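Long-range contacts in pyrophosphate phosphohydrolase (Thermus thermophilus, PDB 2PRD), which probably catalyses the magnesium-dependent hydrolysis of inorganic pyrophosphate to two phosphate ions, working as a homohexamer: residues A1-L6 and Y30-D35; V15-I20 and G82-V87; V19-R24 and G53-I58; R88-L93 and K104-V109. All coordinates share one frame; numbering follows the deposited sequence.

Contact 1: A1-L6 and Y30-D35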
loop_
_atom_site.group_PDB
_atom_site.type_symbol
_atom_site.label_atom_id
_atom_site.label_comp_id
_atom_site.label_asym_id
_atom_site.label_seq_id
_atom_site.Cartn_x
_atom_site.Cartn_y
_atom_site.Cartn_z
ATOM N N ALA A 1 -21.712 -10.040 16.172
ATOM C CA ALA A 1 -22.595 -11.005 16.876
ATOM C C ALA A 1 -21.790 -11.649 18.012
ATOM O O ALA A 1 -21.559 -11.143 19.131
ATOM C CB ALA A 1 -23.042 -12.058 15.863
ATOM N N ASN A 2 -21.358 -12.841 17.689
ATOM C CA ASN A 2 -20.507 -13.732 18.445
ATOM C C ASN A 2 -19.986 -14.717 17.359
ATOM O O ASN A 2 -20.629 -15.693 17.030
ATOM C CB ASN A 2 -21.005 -14.420 19.666
ATOM C CG ASN A 2 -19.843 -14.900 20.549
ATOM O OD1 ASN A 2 -18.760 -15.261 20.070
ATOM N ND2 ASN A 2 -20.060 -14.899 21.860
ATOM N N LEU A 3 -18.887 -14.222 16.803
ATOM C CA LEU A 3 -18.203 -14.896 15.703
ATOM C C LEU A 3 -17.786 -16.279 16.085
ATOM O O LEU A 3 -17.850 -17.181 15.216
ATOM C CB LEU A 3 -17.156 -13.941 15.134
ATOM C CG LEU A 3 -17.702 -12.527 14.799
ATOM C CD1 LEU A 3 -16.561 -11.667 14.294
ATOM C CD2 LEU A 3 -18.825 -12.615 13.817
ATOM N N LYS A 4 -17.500 -16.547 17.365
ATOM C CA LYS A 4 -17.072 -17.876 17.785
ATOM C C LYS A 4 -18.124 -18.939 17.694
ATOM O O LYS A 4 -17.767 -20.130 17.807
ATOM C CB LYS A 4 -16.497 -17.816 19.204
ATOM C CG LYS A 4 -15.124 -17.115 19.128
ATOM C CD LYS A 4 -14.575 -17.006 20.551
ATOM C CE LYS A 4 -15.402 -17.963 21.411
ATOM N NZ LYS A 4 -14.485 -18.776 22.282
ATOM N N SER A 5 -19.361 -18.514 17.532
ATOM C CA SER A 5 -20.484 -19.453 17.492
ATOM C C SER A 5 -21.225 -19.486 16.172
ATOM O O SER A 5 -22.308 -20.090 16.115
ATOM C CB SER A 5 -21.431 -19.284 18.668
ATOM O OG SER A 5 -21.987 -17.984 18.726
ATOM N N LEU A 6 -20.638 -18.862 15.155
ATOM C CA LEU A 6 -21.201 -18.936 13.809
ATOM C C LEU A 6 -21.144 -20.419 13.422
ATOM O O LEU A 6 -20.345 -21.159 13.994
ATOM C CB LEU A 6 -20.217 -18.195 12.900
ATOM C CG LEU A 6 -20.335 -16.666 12.982
ATOM C CD1 LEU A 6 -19.712 -16.086 11.721
ATOM C CD2 LEU A 6 -21.783 -16.270 13.035
ATOM N N TYR A 30 -4.184 -9.229 15.838
ATOM C CA TYR A 30 -5.537 -9.020 16.298
ATOM C C TYR A 30 -6.172 -10.351 16.727
ATOM O O TYR A 30 -5.763 -11.404 16.267
ATOM C CB TYR A 30 -6.464 -8.531 15.158
ATOM C CG TYR A 30 -6.105 -7.183 14.614
ATOM C CD1 TYR A 30 -6.212 -6.066 15.460
ATOM C CD2 TYR A 30 -5.712 -6.997 13.292
ATOM C CE1 TYR A 30 -5.907 -4.803 14.969
ATOM C CE2 TYR A 30 -5.329 -5.747 12.831
ATOM C CZ TYR A 30 -5.451 -4.668 13.687
ATOM O OH TYR A 30 -5.180 -3.391 13.218
ATOM N N GLU A 31 -7.208 -10.205 17.545
ATOM C CA GLU A 31 -7.936 -11.389 18.013
ATOM C C GLU A 31 -9.394 -11.024 18.269
ATOM O O GLU A 31 -9.572 -9.921 18.782
ATOM C CB GLU A 31 -7.489 -11.699 19.441
ATOM C CG GLU A 31 -6.277 -12.581 19.503
ATOM C CD GLU A 31 -5.933 -12.821 20.985
ATOM O OE1 GLU A 31 -6.745 -12.265 21.759
ATOM O OE2 GLU A 31 -4.905 -13.480 21.223
ATOM N N TYR A 32 -10.265 -11.986 18.049
ATOM C CA TYR A 32 -11.677 -11.701 18.350
ATOM C C TYR A 32 -11.887 -12.015 19.827
ATOM O O TYR A 32 -11.443 -13.066 20.284
ATOM C CB TYR A 32 -12.585 -12.553 17.497
ATOM C CG TYR A 32 -14.020 -12.377 17.915
ATOM C CD1 TYR A 32 -14.682 -11.224 17.526
ATOM C CD2 TYR A 32 -14.679 -13.325 18.697
ATOM C CE1 TYR A 32 -16.018 -11.024 17.898
ATOM C CE2 TYR A 32 -16.005 -13.130 19.076
ATOM C CZ TYR A 32 -16.646 -11.974 18.668
ATOM O OH TYR A 32 -17.972 -11.747 18.986
ATOM N N ASP A 33 -12.459 -11.075 20.513
ATOM C CA ASP A 33 -12.787 -11.094 21.915
ATOM C C ASP A 33 -14.298 -11.218 22.145
ATOM O O ASP A 33 -15.029 -10.223 22.104
ATOM C CB ASP A 33 -12.309 -9.778 22.571
ATOM C CG ASP A 33 -12.352 -9.946 24.093
ATOM O OD1 ASP A 33 -13.377 -10.441 24.590
ATOM O OD2 ASP A 33 -11.350 -9.625 24.772
ATOM N N PRO A 34 -14.739 -12.438 22.411
ATOM C CA PRO A 34 -16.139 -12.751 22.648
ATOM C C PRO A 34 -16.757 -11.943 23.770
ATOM O O PRO A 34 -17.911 -11.478 23.624
ATOM C CB PRO A 34 -16.149 -14.243 22.845
ATOM C CG PRO A 34 -14.750 -14.546 23.379
ATOM C CD PRO A 34 -13.882 -13.655 22.493
ATOM N N ASP A 35 -15.972 -11.752 24.830
ATOM C CA ASP A 35 -16.346 -10.983 26.008
ATOM C C ASP A 35 -16.633 -9.529 25.673
ATOM O O ASP A 35 -17.603 -9.004 26.213
ATOM C CB ASP A 35 -15.280 -11.002 27.122
ATOM C CG ASP A 35 -15.289 -12.352 27.837
ATOM O OD1 ASP A 35 -16.259 -13.100 27.556
ATOM O OD2 ASP A 35 -14.379 -12.686 28.628
HETATM O O HOH W 1 -20.044 -11.807 21.979
#
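Leu3 lies over one face of the Tyr32 ring, and the N-terminal loop that carries it, with an Asx turn at Asn2 and a short 3-10 segment at residues 3-4, thereby packs on the end of strand 28-33. The evidence for a CH-pi contact is the position of Leu3 CB, 4.0 Å from the centroid of the Tyr32 ring and only 9° off its normal. Leu3 CD1 touches Tyr32 CE1 at 3.7 Å, and the two side chains cross at about a right angle. Asn2 comes to the edge instead: its OD1 sits near the ring plane, 3.6 Å from Tyr32 CE2, while accepting a bond from Lys4 N that closes the Asx turn. Tyr32 CG is anti to the backbone N (chi1 173°); at the far end of the ring, OH receives a weak hydrogen bond from Leu3 N at 3.4 Å. A leucine in place of Tyr32 would probably leave Leu3 N without this acceptor and Leu3 CB without an aromatic face to rest on. Phe57 of strand 54-57 also packs against Tyr32 and Lys4. Lys4 CG approaches the ring obliquely, and its next carbon, Lys4 CD, lies 3.8 Å from Pro34 CG. A water bridges the backbones, donating to Ala1 O at 3.3 Å and to Pro34 O at 2.7 Å.

Contact 2: V15-I20 and G82-V87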
loop_
_atom_site.group_PDB
_atom_site.type_symbol
_atom_site.label_atom_id
_atom_site.label_comp_id
_atom_site.label_asym_id
_atom_site.label_seq_id
_atom_site.Cartn_x
_atom_site.Cartn_y
_atom_site.Cartn_z
ATOM N N VAL A 15 -14.870 -28.272 3.570
ATOM C CA VAL A 15 -14.888 -26.819 3.380
ATOM C C VAL A 15 -15.549 -26.243 4.620
ATOM O O VAL A 15 -16.628 -26.675 5.021
ATOM C CB VAL A 15 -15.543 -26.379 2.074
ATOM C CG1 VAL A 15 -15.459 -24.846 1.902
ATOM C CG2 VAL A 15 -14.816 -26.928 0.828
ATOM N N VAL A 16 -14.820 -25.372 5.336
ATOM C CA VAL A 16 -15.313 -24.799 6.584
ATOM C C VAL A 16 -15.345 -23.281 6.586
ATOM O O VAL A 16 -14.689 -22.640 5.766
ATOM C CB VAL A 16 -14.455 -25.294 7.758
ATOM C CG1 VAL A 16 -14.459 -26.824 7.969
ATOM C CG2 VAL A 16 -13.021 -24.854 7.616
ATOM N N HIS A 17 -16.091 -22.709 7.501
ATOM C CA HIS A 17 -16.144 -21.275 7.719
ATOM C C HIS A 17 -14.919 -20.941 8.592
ATOM O O HIS A 17 -14.563 -21.792 9.414
ATOM C CB HIS A 17 -17.360 -20.809 8.479
ATOM C CG HIS A 17 -18.589 -20.615 7.642
ATOM N ND1 HIS A 17 -19.849 -20.818 8.157
ATOM C CD2 HIS A 17 -18.737 -20.314 6.351
ATOM C CE1 HIS A 17 -20.743 -20.553 7.206
ATOM N NE2 HIS A 17 -20.091 -20.236 6.102
ATOM N N MET A 18 -14.299 -19.800 8.378
ATOM C CA MET A 18 -13.179 -19.326 9.178
ATOM C C MET A 18 -13.372 -17.817 9.425
ATOM O O MET A 18 -13.795 -17.127 8.491
ATOM C CB MET A 18 -11.789 -19.584 8.576
ATOM C CG MET A 18 -11.166 -20.892 9.029
ATOM S SD MET A 18 -9.436 -21.078 8.628
ATOM C CE MET A 18 -8.853 -19.461 9.170
ATOM N N VAL A 19 -13.142 -17.388 10.644
ATOM C CA VAL A 19 -13.189 -15.949 10.991
ATOM C C VAL A 19 -11.712 -15.512 10.949
ATOM O O VAL A 19 -10.862 -16.067 11.645
ATOM C CB VAL A 19 -13.786 -15.710 12.369
ATOM C CG1 VAL A 19 -13.898 -14.202 12.633
ATOM C CG2 VAL A 19 -15.216 -16.256 12.347
ATOM N N ILE A 20 -11.436 -14.549 10.072
ATOM C CA ILE A 20 -10.079 -14.052 9.891
ATOM C C ILE A 20 -9.816 -13.062 11.022
ATOM O O ILE A 20 -10.676 -12.258 11.338
ATOM C CB ILE A 20 -9.852 -13.304 8.566
ATOM C CG1 ILE A 20 -9.990 -14.247 7.370
ATOM C CG2 ILE A 20 -8.457 -12.686 8.582
ATOM C CD1 ILE A 20 -9.496 -15.662 7.679
ATOM N N GLY A 82 -12.151 -10.007 10.998
ATOM C CA GLY A 82 -13.599 -10.102 11.182
ATOM C C GLY A 82 -14.434 -10.538 10.031
ATOM O O GLY A 82 -15.681 -10.585 10.213
ATOM N N VAL A 83 -13.858 -10.843 8.884
ATOM C CA VAL A 83 -14.651 -11.333 7.755
ATOM C C VAL A 83 -14.659 -12.858 7.824
ATOM O O VAL A 83 -13.750 -13.455 8.415
ATOM C CB VAL A 83 -14.148 -10.846 6.386
ATOM C CG1 VAL A 83 -13.825 -9.354 6.395
ATOM C CG2 VAL A 83 -12.945 -11.609 5.941
ATOM N N VAL A 84 -15.734 -13.437 7.272
ATOM C CA VAL A 84 -15.903 -14.884 7.245
ATOM C C VAL A 84 -15.570 -15.443 5.893
ATOM O O VAL A 84 -16.067 -14.883 4.897
ATOM C CB VAL A 84 -17.372 -15.246 7.597
ATOM C CG1 VAL A 84 -17.507 -16.758 7.515
ATOM C CG2 VAL A 84 -17.722 -14.805 9.014
ATOM N N VAL A 85 -14.748 -16.491 5.806
ATOM C CA VAL A 85 -14.461 -16.980 4.419
ATOM C C VAL A 85 -14.552 -18.472 4.449
ATOM O O VAL A 85 -14.294 -19.081 5.504
ATOM C CB VAL A 85 -13.097 -16.432 3.975
ATOM C CG1 VAL A 85 -12.121 -16.354 5.149
ATOM C CG2 VAL A 85 -12.403 -17.273 2.916
ATOM N N GLU A 86 -14.986 -19.094 3.392
ATOM C CA GLU A 86 -15.040 -20.551 3.251
ATOM C C GLU A 86 -13.617 -20.928 2.807
ATOM O O GLU A 86 -13.049 -20.409 1.836
ATOM C CB GLU A 86 -15.966 -20.926 2.101
ATOM C CG GLU A 86 -17.405 -20.691 2.510
ATOM C CD GLU A 86 -18.242 -20.550 1.237
ATOM O OE1 GLU A 86 -18.319 -19.426 0.680
ATOM O OE2 GLU A 86 -18.765 -21.615 0.833
ATOM N N VAL A 87 -13.151 -21.863 3.591
ATOM C CA VAL A 87 -11.780 -22.349 3.456
ATOM C C VAL A 87 -11.788 -23.832 3.188
ATOM O O VAL A 87 -12.448 -24.576 3.895
ATOM C CB VAL A 87 -11.087 -22.032 4.804
ATOM C CG1 VAL A 87 -9.747 -22.753 4.890
ATOM C CG2 VAL A 87 -10.788 -20.528 4.867
#
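Val16 and Val87 exchange two backbone hydrogen bonds, Val16 N to Val87 O at 2.9 Å and Val87 N to Val16 O at 2.8 Å, and Met18 and Val85 form the next hydrogen-bonded pair. The strands run antiparallel at 153°, their axes 4.5 Å apart at closest approach. The bonding runs on toward Gly82: Ile20 N gives a nearly straight bond (177°) to Val83 O and Ile20 O accepts from Gly82 N. Gly82 has a positive phi, 86°, at which a CB would be jammed against the preceding carbonyl oxygen.

On one face of the sheet, Met18 SD lies 4.0 Å from Val87 CG2. Ile20 CD1 meets Val85 CG1 at 3.7 Å, that methyl standing between the backbone N and carbonyl carbon. His17 and Glu86 lie side by side on the other face, pointing the same way, with His17 CD2 4.1 Å from Glu86 CG and 3.9 Å from Val84 CG1. The polar end of His17 is held elsewhere, by a hydrogen bond between ND1 and Pro7 O. Leu36 and Leu41 of a neighbouring subunit pack on Val84 and Val85. This is a regular antiparallel strand pair in the central curled sheet of the pyrophosphatase fold, adjoining a subunit interface of the hexamer.

Contact 3: V19-R24 and G53-I58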
loop_
_atom_site.group_PDB
_atom_site.type_symbol
_atom_site.label_atom_id
_atom_site.label_comp_id
_atom_site.label_asym_id
_atom_site.label_seq_id
_atom_site.Cartn_x
_atom_site.Cartn_y
_atom_site.Cartn_z
ATOM N N VAL A 19 -13.142 -17.388 10.644
ATOM C CA VAL A 19 -13.189 -15.949 10.991
ATOM C C VAL A 19 -11.712 -15.512 10.949
ATOM O O VAL A 19 -10.862 -16.067 11.645
ATOM C CB VAL A 19 -13.786 -15.710 12.369
ATOM C CG1 VAL A 19 -13.898 -14.202 12.633
ATOM C CG2 VAL A 19 -15.216 -16.256 12.347
ATOM N N ILE A 20 -11.436 -14.549 10.072
ATOM C CA ILE A 20 -10.079 -14.052 9.891
ATOM C C ILE A 20 -9.816 -13.062 11.022
ATOM O O ILE A 20 -10.676 -12.258 11.338
ATOM C CB ILE A 20 -9.852 -13.304 8.566
ATOM C CG1 ILE A 20 -9.990 -14.247 7.370
ATOM C CG2 ILE A 20 -8.457 -12.686 8.582
ATOM C CD1 ILE A 20 -9.496 -15.662 7.679
ATOM N N GLU A 21 -8.646 -13.250 11.644
ATOM C CA GLU A 21 -8.216 -12.373 12.722
ATOM C C GLU A 21 -7.047 -11.516 12.231
ATOM O O GLU A 21 -7.089 -10.297 12.445
ATOM C CB GLU A 21 -7.811 -13.100 13.979
ATOM C CG GLU A 21 -9.126 -13.582 14.672
ATOM C CD GLU A 21 -8.736 -14.550 15.774
ATOM O OE1 GLU A 21 -7.780 -15.320 15.553
ATOM O OE2 GLU A 21 -9.392 -14.453 16.822
ATOM N N VAL A 22 -6.089 -12.209 11.605
ATOM C CA VAL A 22 -4.908 -11.442 11.109
ATOM C C VAL A 22 -4.700 -11.572 9.646
ATOM O O VAL A 22 -4.502 -12.698 9.178
ATOM C CB VAL A 22 -3.648 -12.041 11.828
ATOM C CG1 VAL A 22 -2.387 -11.172 11.618
ATOM C CG2 VAL A 22 -3.796 -12.227 13.324
ATOM N N PRO A 23 -4.770 -10.461 8.878
ATOM C CA PRO A 23 -4.469 -10.527 7.456
ATOM C C PRO A 23 -3.015 -10.952 7.173
ATOM O O PRO A 23 -2.013 -10.743 7.899
ATOM C CB PRO A 23 -4.642 -9.068 7.013
ATOM C CG PRO A 23 -5.545 -8.460 8.022
ATOM C CD PRO A 23 -5.090 -9.098 9.340
ATOM N N ARG A 24 -2.862 -11.618 6.007
ATOM C CA ARG A 24 -1.529 -12.011 5.572
ATOM C C ARG A 24 -0.717 -10.738 5.372
ATOM O O ARG A 24 -1.263 -9.752 4.847
ATOM C CB ARG A 24 -1.635 -12.763 4.231
ATOM C CG ARG A 24 -0.239 -12.803 3.577
ATOM C CD ARG A 24 -0.100 -13.970 2.642
ATOM N NE ARG A 24 -0.990 -13.852 1.523
ATOM C CZ ARG A 24 -0.877 -12.944 0.552
ATOM N NH1 ARG A 24 0.099 -12.063 0.528
ATOM N NH2 ARG A 24 -1.784 -12.973 -0.403
ATOM N N GLY A 53 0.289 -15.970 6.070
ATOM C CA GLY A 53 -1.017 -16.234 5.400
ATOM C C GLY A 53 -2.029 -15.636 6.350
ATOM O O GLY A 53 -1.531 -15.267 7.438
ATOM N N ASP A 54 -3.287 -15.591 6.007
ATOM C CA ASP A 54 -4.337 -15.045 6.866
ATOM C C ASP A 54 -4.668 -15.995 8.005
ATOM O O ASP A 54 -4.861 -17.183 7.760
ATOM C CB ASP A 54 -5.641 -14.663 6.069
ATOM C CG ASP A 54 -5.397 -13.839 4.866
ATOM O OD1 ASP A 54 -5.151 -14.385 3.775
ATOM O OD2 ASP A 54 -5.497 -12.578 4.952
ATOM N N TYR A 55 -4.673 -15.486 9.229
ATOM C CA TYR A 55 -4.909 -16.299 10.407
ATOM C C TYR A 55 -6.253 -16.108 11.092
ATOM O O TYR A 55 -6.685 -14.993 11.348
ATOM C CB TYR A 55 -3.729 -16.037 11.378
ATOM C CG TYR A 55 -3.758 -16.870 12.646
ATOM C CD1 TYR A 55 -3.259 -18.171 12.624
ATOM C CD2 TYR A 55 -4.231 -16.384 13.852
ATOM C CE1 TYR A 55 -3.247 -18.970 13.778
ATOM C CE2 TYR A 55 -4.201 -17.144 15.000
ATOM C CZ TYR A 55 -3.720 -18.428 14.943
ATOM O OH TYR A 55 -3.704 -19.229 16.073
ATOM N N GLY A 56 -6.894 -17.246 11.495
ATOM C CA GLY A 56 -8.220 -16.976 12.155
ATOM C C GLY A 56 -8.579 -18.302 12.828
ATOM O O GLY A 56 -7.662 -19.092 12.963
ATOM N N PHE A 57 -9.841 -18.445 13.117
ATOM C CA PHE A 57 -10.298 -19.663 13.802
ATOM C C PHE A 57 -11.509 -20.251 13.153
ATOM O O PHE A 57 -12.181 -19.480 12.445
ATOM C CB PHE A 57 -10.589 -19.268 15.280
ATOM C CG PHE A 57 -11.776 -18.376 15.504
ATOM C CD1 PHE A 57 -13.079 -18.858 15.544
ATOM C CD2 PHE A 57 -11.609 -17.012 15.712
ATOM C CE1 PHE A 57 -14.156 -18.036 15.727
ATOM C CE2 PHE A 57 -12.686 -16.165 15.894
ATOM C CZ PHE A 57 -13.969 -16.671 15.929
ATOM N N ILE A 58 -11.808 -21.539 13.413
ATOM C CA ILE A 58 -13.051 -22.136 12.846
ATOM C C ILE A 58 -14.178 -21.965 13.833
ATOM O O ILE A 58 -14.014 -22.469 14.950
ATOM C CB ILE A 58 -12.821 -23.618 12.462
ATOM C CG1 ILE A 58 -11.650 -23.750 11.472
ATOM C CG2 ILE A 58 -14.123 -24.120 11.807
ATOM C CD1 ILE A 58 -11.425 -25.157 10.916
#
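Tyr55 O accepts two backbone hydrogen bonds, from Glu21 N at 2.6 Å and from Val22 N at 2.9 Å, because Glu21 and Val22 both face Tyr55 in a classic beta bulge. The register shifts by one residue here, and the short strands meet at 127°. Val22 O accepts from Tyr55 N at 2.8 Å, restoring the antiparallel pattern beyond the bulge.

Val19 CB sits over one face of the Phe57 ring, offset toward the rim, 3.9 Å from its centroid. Phe57 CG stands between its own N and carbonyl carbon (chi1 69°), and Glu21 OE2 lies at the ring's edge, 3.6 Å from Phe57 CD2, while bonding to Tyr32 N. The bulge lies within the central sheet of the pyrophosphatase fold, facing Tyr55, a predicted substrate-binding residue whose OH bonds to Asp70, a predicted magnesium ligand.

Asp54 OD2 takes the N-H of Arg24 at 3.0 Å from above the carboxylate plane. Outside the strands, this carboxylate also bonds to Leu79 N and Ser75 OG. An alanine at Asp54 would probably leave Arg24 N and Leu79 N without their acceptor and the chain after Pro23 less firmly fixed. Arg24 CB packs 3.6 Å from Gly53 C.

Contact 4: R88-L93 and K104-V109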
loop_
_atom_site.group_PDB
_atom_site.type_symbol
_atom_site.label_atom_id
_atom_site.label_comp_id
_atom_site.label_asym_id
_atom_site.label_seq_id
_atom_site.Cartn_x
_atom_site.Cartn_y
_atom_site.Cartn_z
ATOM N N ARG A 88 -11.006 -24.225 2.192
ATOM C CA ARG A 88 -10.783 -25.629 1.884
ATOM C C ARG A 88 -9.579 -26.149 2.655
ATOM O O ARG A 88 -8.421 -25.746 2.483
ATOM C CB ARG A 88 -10.661 -25.820 0.376
ATOM C CG ARG A 88 -10.247 -27.215 -0.041
ATOM C CD ARG A 88 -10.558 -27.514 -1.508
ATOM N NE ARG A 88 -9.324 -27.165 -2.226
ATOM C CZ ARG A 88 -9.473 -26.021 -2.921
ATOM N NH1 ARG A 88 -10.672 -25.485 -2.844
ATOM N NH2 ARG A 88 -8.475 -25.575 -3.607
ATOM N N VAL A 89 -9.842 -27.169 3.512
ATOM C CA VAL A 89 -8.824 -27.839 4.340
ATOM C C VAL A 89 -7.903 -28.767 3.576
ATOM O O VAL A 89 -8.354 -29.801 3.052
ATOM C CB VAL A 89 -9.467 -28.660 5.486
ATOM C CG1 VAL A 89 -8.408 -29.170 6.450
ATOM C CG2 VAL A 89 -10.458 -27.765 6.222
ATOM N N VAL A 90 -6.613 -28.477 3.615
ATOM C CA VAL A 90 -5.690 -29.380 2.876
ATOM C C VAL A 90 -4.607 -29.969 3.733
ATOM O O VAL A 90 -3.856 -30.824 3.212
ATOM C CB VAL A 90 -5.121 -28.582 1.672
ATOM C CG1 VAL A 90 -6.265 -27.961 0.874
ATOM C CG2 VAL A 90 -4.179 -27.485 2.129
ATOM N N GLY A 91 -4.463 -29.625 5.011
ATOM C CA GLY A 91 -3.394 -30.122 5.856
ATOM C C GLY A 91 -3.344 -29.645 7.286
ATOM O O GLY A 91 -4.200 -28.889 7.717
ATOM N N LEU A 92 -2.362 -30.080 8.090
ATOM C CA LEU A 92 -2.203 -29.684 9.481
ATOM C C LEU A 92 -0.728 -29.326 9.727
ATOM O O LEU A 92 0.163 -29.939 9.155
ATOM C CB LEU A 92 -2.409 -30.832 10.501
ATOM C CG LEU A 92 -3.805 -31.216 10.896
ATOM C CD1 LEU A 92 -3.828 -32.308 11.981
ATOM C CD2 LEU A 92 -4.631 -30.008 11.371
ATOM N N LEU A 93 -0.581 -28.380 10.629
ATOM C CA LEU A 93 0.736 -27.996 11.103
ATOM C C LEU A 93 0.676 -28.342 12.608
ATOM O O LEU A 93 -0.156 -27.834 13.351
ATOM C CB LEU A 93 1.147 -26.556 10.868
ATOM C CG LEU A 93 2.490 -26.112 11.427
ATOM C CD1 LEU A 93 3.613 -26.968 10.876
ATOM C CD2 LEU A 93 2.751 -24.657 11.076
ATOM N N LYS A 104 -2.488 -26.646 13.824
ATOM C CA LYS A 104 -3.218 -25.546 13.111
ATOM C C LYS A 104 -3.667 -26.109 11.790
ATOM O O LYS A 104 -2.928 -26.936 11.247
ATOM C CB LYS A 104 -2.233 -24.355 12.993
ATOM C CG LYS A 104 -2.035 -23.847 14.433
ATOM C CD LYS A 104 -1.368 -22.512 14.514
ATOM C CE LYS A 104 -1.233 -21.960 15.902
ATOM N NZ LYS A 104 -2.392 -22.178 16.805
ATOM N N VAL A 105 -4.830 -25.707 11.301
ATOM C CA VAL A 105 -5.335 -26.185 9.993
ATOM C C VAL A 105 -4.704 -25.342 8.892
ATOM O O VAL A 105 -4.416 -24.167 9.158
ATOM C CB VAL A 105 -6.859 -26.115 9.999
ATOM C CG1 VAL A 105 -7.497 -26.240 8.628
ATOM C CG2 VAL A 105 -7.445 -27.186 10.941
ATOM N N ILE A 106 -4.362 -25.890 7.755
ATOM C CA ILE A 106 -3.754 -25.166 6.635
ATOM C C ILE A 106 -4.887 -25.163 5.599
ATOM O O ILE A 106 -5.430 -26.239 5.324
ATOM C CB ILE A 106 -2.468 -25.786 6.119
ATOM C CG1 ILE A 106 -1.383 -25.820 7.220
ATOM C CG2 ILE A 106 -1.839 -25.090 4.917
ATOM C CD1 ILE A 106 -1.119 -24.402 7.696
ATOM N N GLY A 107 -5.275 -23.976 5.094
ATOM C CA GLY A 107 -6.359 -24.041 4.096
ATOM C C GLY A 107 -6.124 -23.036 2.981
ATOM O O GLY A 107 -5.130 -22.322 3.032
ATOM N N VAL A 108 -7.020 -23.076 2.001
ATOM C CA VAL A 108 -6.888 -22.157 0.876
ATOM C C VAL A 108 -8.266 -21.517 0.715
ATOM O O VAL A 108 -9.185 -22.231 1.038
ATOM C CB VAL A 108 -6.553 -22.858 -0.448
ATOM C CG1 VAL A 108 -5.075 -23.216 -0.510
ATOM C CG2 VAL A 108 -7.335 -24.143 -0.612
ATOM N N VAL A 109 -8.302 -20.300 0.219
ATOM C CA VAL A 109 -9.597 -19.662 -0.049
ATOM C C VAL A 109 -10.284 -20.555 -1.075
ATOM O O VAL A 109 -9.745 -20.744 -2.167
ATOM C CB VAL A 109 -9.294 -18.272 -0.613
ATOM C CG1 VAL A 109 -10.485 -17.560 -1.216
ATOM C CG2 VAL A 109 -8.753 -17.440 0.573
#
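Arg88 N donates to Val108 O at 2.9 Å and Val108 N returns a bond to Arg88 O, opening a series of six backbone hydrogen bonds between the arms of the hairpin formed by strands 84-97 and 101-109. At the other end Leu93 and Lys104 make a second reciprocal pair, Lys104 N to Leu93 O at 2.7 Å and Leu93 N to Lys104 O at 2.8 Å. Between them lies a classic beta bulge: Val90 and Gly91 both face Ile106, dividing its two backbone bonds. Val90 N supplies the N-H to Ile106 O at 3.1 Å, almost straight at 172°, whereas Gly91 O accepts from Ile106 N, which stands 49° out of the carbonyl plane. Gly107 CA comes close to Arg88 O, where a CB would be tight.

Apolar groups occupy both faces. Val89 CG1 touches Val105 CG1 at 3.8 Å, and Leu92 CD2 meets Val105 CG2 at 4.0 Å, beneath helix 158-173. Opposite, Val108 CG2 lies over one face of the Arg88 guanidinium, 3.5 Å from Arg88 NH2, and that nitrogen is satisfied by Ile118 O. The lysine chain follows another course: Lys104 NZ leads away from strand 88-93 to salt bridges with Asp70 and Asp102, with a weak hydrogen bond to Tyr55 OH. The pairing of Lys104 with Leu93 fixes the backbone from which its NZ reaches these two aspartates, both predicted magnesium ligands, consistent with a lysine that helps balance negative charge at that site.

Contacts 2, 3 and 4 belong to one curled, mixed sheet. Contacts 2 and 3, with centres 8 Å apart, share Val19 and Ile20 on strand 15-22, which is flanked by strands 84-97 and 54-57. Contact 4 continues along strand 84-97 to strand 101-109, its centre about 12 Å from those of contacts 2 and 3. Contact 1 joins the N-terminal loop to the separate two-stranded sheet; it touches contacts 2 and 3 but stays about 10 Å from contact 4 at the nearest atoms. Along the chain, contact 1 alternates with contacts 2 and 3, whereas contact 4 follows all three. Contacts 3 and 4 converge where the predicted substrate and magnesium residues gather.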